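PDB 1JMX: amine Dehydrogenase from Pseudomonas putida, which oxidises primary amines as a quinohemoprotein, this haem-bearing alpha subunit probably carrying the electrons away through its two c-type haems. Local coordinates for residues A[458-466]-A[478-486]. Sequence-based numbering, arbitrary orientation.
Sequences TNNAGNLKV and EGHMIVTVQ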
ATOM      1  N   THR A 458      19.732   7.390  -0.848  1.00 15.36           N
ATOM      2  CA  THR A 458      18.471   6.752  -1.200  1.00 16.64           C
ATOM      3  C   THR A 458      18.523   5.269  -1.589  1.00 16.29           C
ATOM      4  O   THR A 458      19.591   4.682  -1.756  1.00 17.28           O
ATOM      5  CB  THR A 458      17.728   7.566  -2.291  1.00 15.89           C
ATOM      6  OG1 THR A 458      16.359   7.152  -2.343  1.00 15.94           O
ATOM      7  CG2 THR A 458      18.373   7.368  -3.658  1.00 15.25           C
ATOM      8  N   ASN A 459      17.345   4.666  -1.696  1.00 15.44           N
ATOM      9  CA  ASN A 459      17.223   3.261  -2.065  1.00 15.03           C
ATOM     10  C   ASN A 459      17.529   3.030  -3.541  1.00 15.05           C
ATOM     11  O   ASN A 459      17.530   3.955  -4.354  1.00 13.91           O
ATOM     12  CB  ASN A 459      15.807   2.751  -1.776  1.00 15.45           C
ATOM     13  CG  ASN A 459      15.299   3.187  -0.428  1.00 15.05           C
ATOM     14  OD1 ASN A 459      14.606   4.193  -0.321  1.00 15.67           O
ATOM     15  ND2 ASN A 459      15.653   2.444   0.612  1.00 14.75           N
ATOM     16  N   ASN A 460      17.721   1.764  -3.883  1.00 15.34           N
ATOM     17  CA  ASN A 460      18.014   1.353  -5.240  1.00 13.91           C
ATOM     18  C   ASN A 460      16.726   1.254  -6.057  1.00 13.69           C
ATOM     19  O   ASN A 460      16.449   0.247  -6.714  1.00 13.86           O
ATOM     20  CB  ASN A 460      18.781   0.029  -5.205  1.00 13.61           C
ATOM     21  CG  ASN A 460      20.107   0.157  -4.476  1.00 12.14           C
ATOM     22  OD1 ASN A 460      20.844   1.123  -4.682  1.00 12.62           O
ATOM     23  ND2 ASN A 460      20.402  -0.797  -3.604  1.00 11.90           N
ATOM     24  N   ALA A 461      15.929   2.313  -5.968  1.00 13.03           N
ATOM     25  CA  ALA A 461      14.670   2.423  -6.682  1.00 13.82           C
ATOM     26  C   ALA A 461      14.951   3.110  -8.023  1.00 14.32           C
ATOM     27  O   ALA A 461      16.011   3.713  -8.203  1.00 14.47           O
ATOM     28  CB  ALA A 461      13.668   3.242  -5.857  1.00 14.49           C
ATOM     29  N   GLY A 462      14.015   3.002  -8.962  1.00 14.41           N
ATOM     30  CA  GLY A 462      14.200   3.624 -10.260  1.00 13.54           C
ATOM     31  C   GLY A 462      12.974   3.657 -11.151  1.00 14.04           C
ATOM     32  O   GLY A 462      12.037   2.881 -10.973  1.00 13.57           O
ATOM     33  N   ASN A 463      12.975   4.596 -12.092  1.00 13.58           N
ATOM     34  CA  ASN A 463      11.890   4.758 -13.051  1.00 14.09           C
ATOM     35  C   ASN A 463      12.526   4.328 -14.374  1.00 14.43           C
ATOM     36  O   ASN A 463      13.286   5.082 -14.987  1.00 14.07           O
ATOM     37  CB  ASN A 463      11.451   6.226 -13.086  1.00 13.39           C
ATOM     38  CG  ASN A 463      10.076   6.408 -13.664  1.00 12.71           C
ATOM     39  OD1 ASN A 463       9.482   5.468 -14.179  1.00 14.26           O
ATOM     40  ND2 ASN A 463       9.560   7.622 -13.585  1.00 14.64           N
ATOM     41  N   LEU A 464      12.239   3.095 -14.781  1.00 14.47           N
ATOM     42  CA  LEU A 464      12.836   2.513 -15.976  1.00 14.71           C
ATOM     43  C   LEU A 464      11.971   2.233 -17.206  1.00 15.39           C
ATOM     44  O   LEU A 464      10.763   2.008 -17.129  1.00 16.03           O
ATOM     45  CB  LEU A 464      13.575   1.228 -15.583  1.00 14.07           C
ATOM     46  CG  LEU A 464      14.644   1.344 -14.496  1.00 12.85           C
ATOM     47  CD1 LEU A 464      15.258  -0.020 -14.242  1.00 13.35           C
ATOM     48  CD2 LEU A 464      15.717   2.350 -14.910  1.00 13.82           C
ATOM     49  N   LYS A 465      12.641   2.227 -18.350  1.00 17.12           N
ATOM     50  CA  LYS A 465      12.025   1.957 -19.636  1.00 18.30           C
ATOM     51  C   LYS A 465      12.601   0.614 -20.057  1.00 16.55           C
ATOM     52  O   LYS A 465      13.815   0.450 -20.127  1.00 16.88           O
ATOM     53  CB  LYS A 465      12.395   3.051 -20.643  1.00 20.76           C
ATOM     54  CG  LYS A 465      11.501   3.095 -21.863  1.00 25.91           C
ATOM     55  CD  LYS A 465      11.523   4.465 -22.539  1.00 30.28           C
ATOM     56  CE  LYS A 465      12.927   4.848 -23.019  1.00 33.68           C
ATOM     57  NZ  LYS A 465      12.897   6.047 -23.930  1.00 36.79           N
ATOM     58  N   VAL A 466      11.723  -0.359 -20.242  1.00 16.09           N
ATOM     59  CA  VAL A 466      12.118  -1.708 -20.623  1.00 16.96           C
ATOM     60  C   VAL A 466      12.102  -1.876 -22.139  1.00 17.80           C
ATOM     61  O   VAL A 466      11.038  -1.876 -22.754  1.00 17.07           O
ATOM     62  CB  VAL A 466      11.179  -2.738 -19.959  1.00 17.29           C
ATOM     63  CG1 VAL A 466      11.481  -4.139 -20.449  1.00 20.10           C
ATOM     64  CG2 VAL A 466      11.321  -2.659 -18.442  1.00 17.98           C
ATOM     65  N   GLU A 478       8.655  -1.335 -26.343  1.00 20.10           N
ATOM     66  CA  GLU A 478       8.918  -0.593 -25.117  1.00 21.87           C
ATOM     67  C   GLU A 478       7.918  -0.816 -23.983  1.00 21.07           C
ATOM     68  O   GLU A 478       6.705  -0.805 -24.189  1.00 21.15           O
ATOM     69  CB  GLU A 478       8.969   0.891 -25.440  1.00 24.95           C
ATOM     70  CG  GLU A 478      10.304   1.514 -25.185  1.00 31.82           C
ATOM     71  CD  GLU A 478      10.443   2.876 -25.832  1.00 35.27           C
ATOM     72  OE1 GLU A 478       9.500   3.698 -25.708  1.00 36.68           O
ATOM     73  OE2 GLU A 478      11.500   3.117 -26.471  1.00 37.94           O
ATOM     74  N   GLY A 479       8.449  -0.949 -22.774  1.00 19.80           N
ATOM     75  CA  GLY A 479       7.623  -1.154 -21.601  1.00 16.86           C
ATOM     76  C   GLY A 479       8.033  -0.172 -20.519  1.00 15.79           C
ATOM     77  O   GLY A 479       9.028   0.537 -20.659  1.00 14.29           O
ATOM     78  N   HIS A 480       7.250  -0.120 -19.446  1.00 14.98           N
ATOM     79  CA  HIS A 480       7.523   0.778 -18.335  1.00 13.52           C
ATOM     80  C   HIS A 480       7.553   0.003 -17.032  1.00 13.00           C
ATOM     81  O   HIS A 480       6.588  -0.668 -16.673  1.00 12.76           O
ATOM     82  CB  HIS A 480       6.452   1.871 -18.256  1.00 12.27           C
ATOM     83  CG  HIS A 480       6.737   2.935 -17.238  1.00 11.36           C
ATOM     84  ND1 HIS A 480       5.796   3.863 -16.851  1.00 10.77           N
ATOM     85  CD2 HIS A 480       7.861   3.230 -16.545  1.00 10.20           C
ATOM     86  CE1 HIS A 480       6.326   4.686 -15.968  1.00 10.56           C
ATOM     87  NE2 HIS A 480       7.579   4.323 -15.766  1.00 11.29           N
ATOM     88  N   MET A 481       8.671   0.113 -16.326  1.00 13.65           N
ATOM     89  CA  MET A 481       8.838  -0.558 -15.052  1.00 13.30           C
ATOM     90  C   MET A 481       9.332   0.404 -13.979  1.00 13.40           C
ATOM     91  O   MET A 481      10.196   1.242 -14.224  1.00 13.83           O
ATOM     92  CB  MET A 481       9.825  -1.723 -15.182  1.00 13.66           C
ATOM     93  CG  MET A 481      10.135  -2.414 -13.860  1.00 15.16           C
ATOM     94  SD  MET A 481      11.442  -3.635 -13.941  1.00 15.94           S
ATOM     95  CE  MET A 481      12.814  -2.631 -14.471  1.00 13.49           C
ATOM     96  N   ILE A 482       8.744   0.299 -12.794  1.00 14.00           N
ATOM     97  CA  ILE A 482       9.150   1.113 -11.655  1.00 13.14           C
ATOM     98  C   ILE A 482       9.651   0.153 -10.577  1.00 12.90           C
ATOM     99  O   ILE A 482       8.982  -0.825 -10.245  1.00 12.29           O
ATOM    100  CB  ILE A 482       7.981   1.970 -11.099  1.00 12.62           C
ATOM    101  CG1 ILE A 482       7.661   3.118 -12.053  1.00 12.14           C
ATOM    102  CG2 ILE A 482       8.329   2.519  -9.730  1.00 11.77           C
ATOM    103  CD1 ILE A 482       6.438   3.883 -11.672  1.00 13.60           C
ATOM    104  N   VAL A 483      10.875   0.383 -10.113  1.00 12.36           N
ATOM    105  CA  VAL A 483      11.463  -0.431  -9.062  1.00 11.91           C
ATOM    106  C   VAL A 483      11.283   0.377  -7.792  1.00 12.35           C
ATOM    107  O   VAL A 483      11.802   1.487  -7.689  1.00 11.89           O
ATOM    108  CB  VAL A 483      12.970  -0.661  -9.285  1.00 10.79           C
ATOM    109  CG1 VAL A 483      13.522  -1.583  -8.218  1.00 12.45           C
ATOM    110  CG2 VAL A 483      13.222  -1.237 -10.667  1.00 11.42           C
ATOM    111  N   THR A 484      10.474  -0.134  -6.868  1.00 14.41           N
ATOM    112  CA  THR A 484      10.240   0.554  -5.600  1.00 15.90           C
ATOM    113  C   THR A 484      10.569  -0.178  -4.323  1.00 14.26           C
ATOM    114  O   THR A 484      11.223  -1.219  -4.328  1.00 12.57           O
ATOM    115  CB  THR A 484       8.806   1.075  -5.435  1.00 18.13           C
ATOM    116  OG1 THR A 484       7.862   0.205  -6.083  1.00 20.91           O
ATOM    117  CG2 THR A 484       8.739   2.459  -5.913  1.00 20.16           C
ATOM    118  N   VAL A 485      10.068   0.404  -3.236  1.00 12.56           N
ATOM    119  CA  VAL A 485      10.253  -0.074  -1.884  1.00 11.69           C
ATOM    120  C   VAL A 485       9.387  -1.276  -1.507  1.00 11.48           C
ATOM    121  O   VAL A 485       8.399  -1.597  -2.165  1.00 10.45           O
ATOM    122  CB  VAL A 485      10.009   1.087  -0.890  1.00 11.54           C
ATOM    123  CG1 VAL A 485      10.893   2.277  -1.264  1.00  9.23           C
ATOM    124  CG2 VAL A 485       8.541   1.500  -0.901  1.00  9.56           C
ATOM    125  N   GLN A 486       9.764  -1.907  -0.404  1.00 12.71           N
ATOM    126  CA  GLN A 486       9.070  -3.078   0.111  1.00 14.94           C
ATOM    127  C   GLN A 486       7.769  -2.717   0.825  1.00 13.84           C
ATOM    128  O   GLN A 486       7.447  -1.543   1.022  1.00 14.95           O
ATOM    129  CB  GLN A 486       9.953  -3.830   1.122  1.00 15.36           C
ATOM    130  CG  GLN A 486      11.469  -3.706   0.950  1.00 19.49           C
ATOM    131  CD  GLN A 486      12.067  -2.537   1.723  1.00 16.16           C
ATOM    132  OE1 GLN A 486      12.116  -1.427   1.224  1.00 16.56           O
ATOM    133  NE2 GLN A 486      12.551  -2.799   2.930  1.00 15.35           N
TER
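G462 to V466 and G479 to V483 pair as the two antiparallel strands of a beta hairpin. The hairpin belongs to domain IV of the alpha subunit, a beta domain of the E-set clan, and lies away from the haem sites. Strand 406-420 flanks one edge and strand 367-378 the other.

Six backbone hydrogen bonds tie the strands. They form two-bond rings at G462/V483, L464/M481 and V466/G479. The bond from L464 N to M481 O is 2.8 Å long. N463/I482 and K465/H480 are the non-hydrogen-bonded pairs between them.

Apolar side chains meet on the face that carries L464, V466, M481 and V483. L464 and M481 run alongside each other, and L464 CD1 touches M481 CE at 3.6 Å. The methionine chain runs extended to SD and bends at its last torsion (chi3 61°), which brings its methyl to the leucine. V466 CG2 packs on M481 CB at 3.7 Å. F443 of strand 442-445 covers L464, M481 and V483.

The other face carries N463, K465, H480 and I482. At the end of the pairing, K465 CD packs against the carboxylate carbon E478 CD at 3.8 Å. K465 NZ stays 4.1 Å from E478 OE2, too far for a salt bridge. The H480 ring stacks on F421 and meets F374 edge-to-face, which would limit the ring's rotation. Its imidazole and the N463 amide are nearly coplanar, 24° apart. H480 NE2 donates to N463 OD1 at 2.7 Å, nearly straight at 173°, with the oxygen in the ring plane.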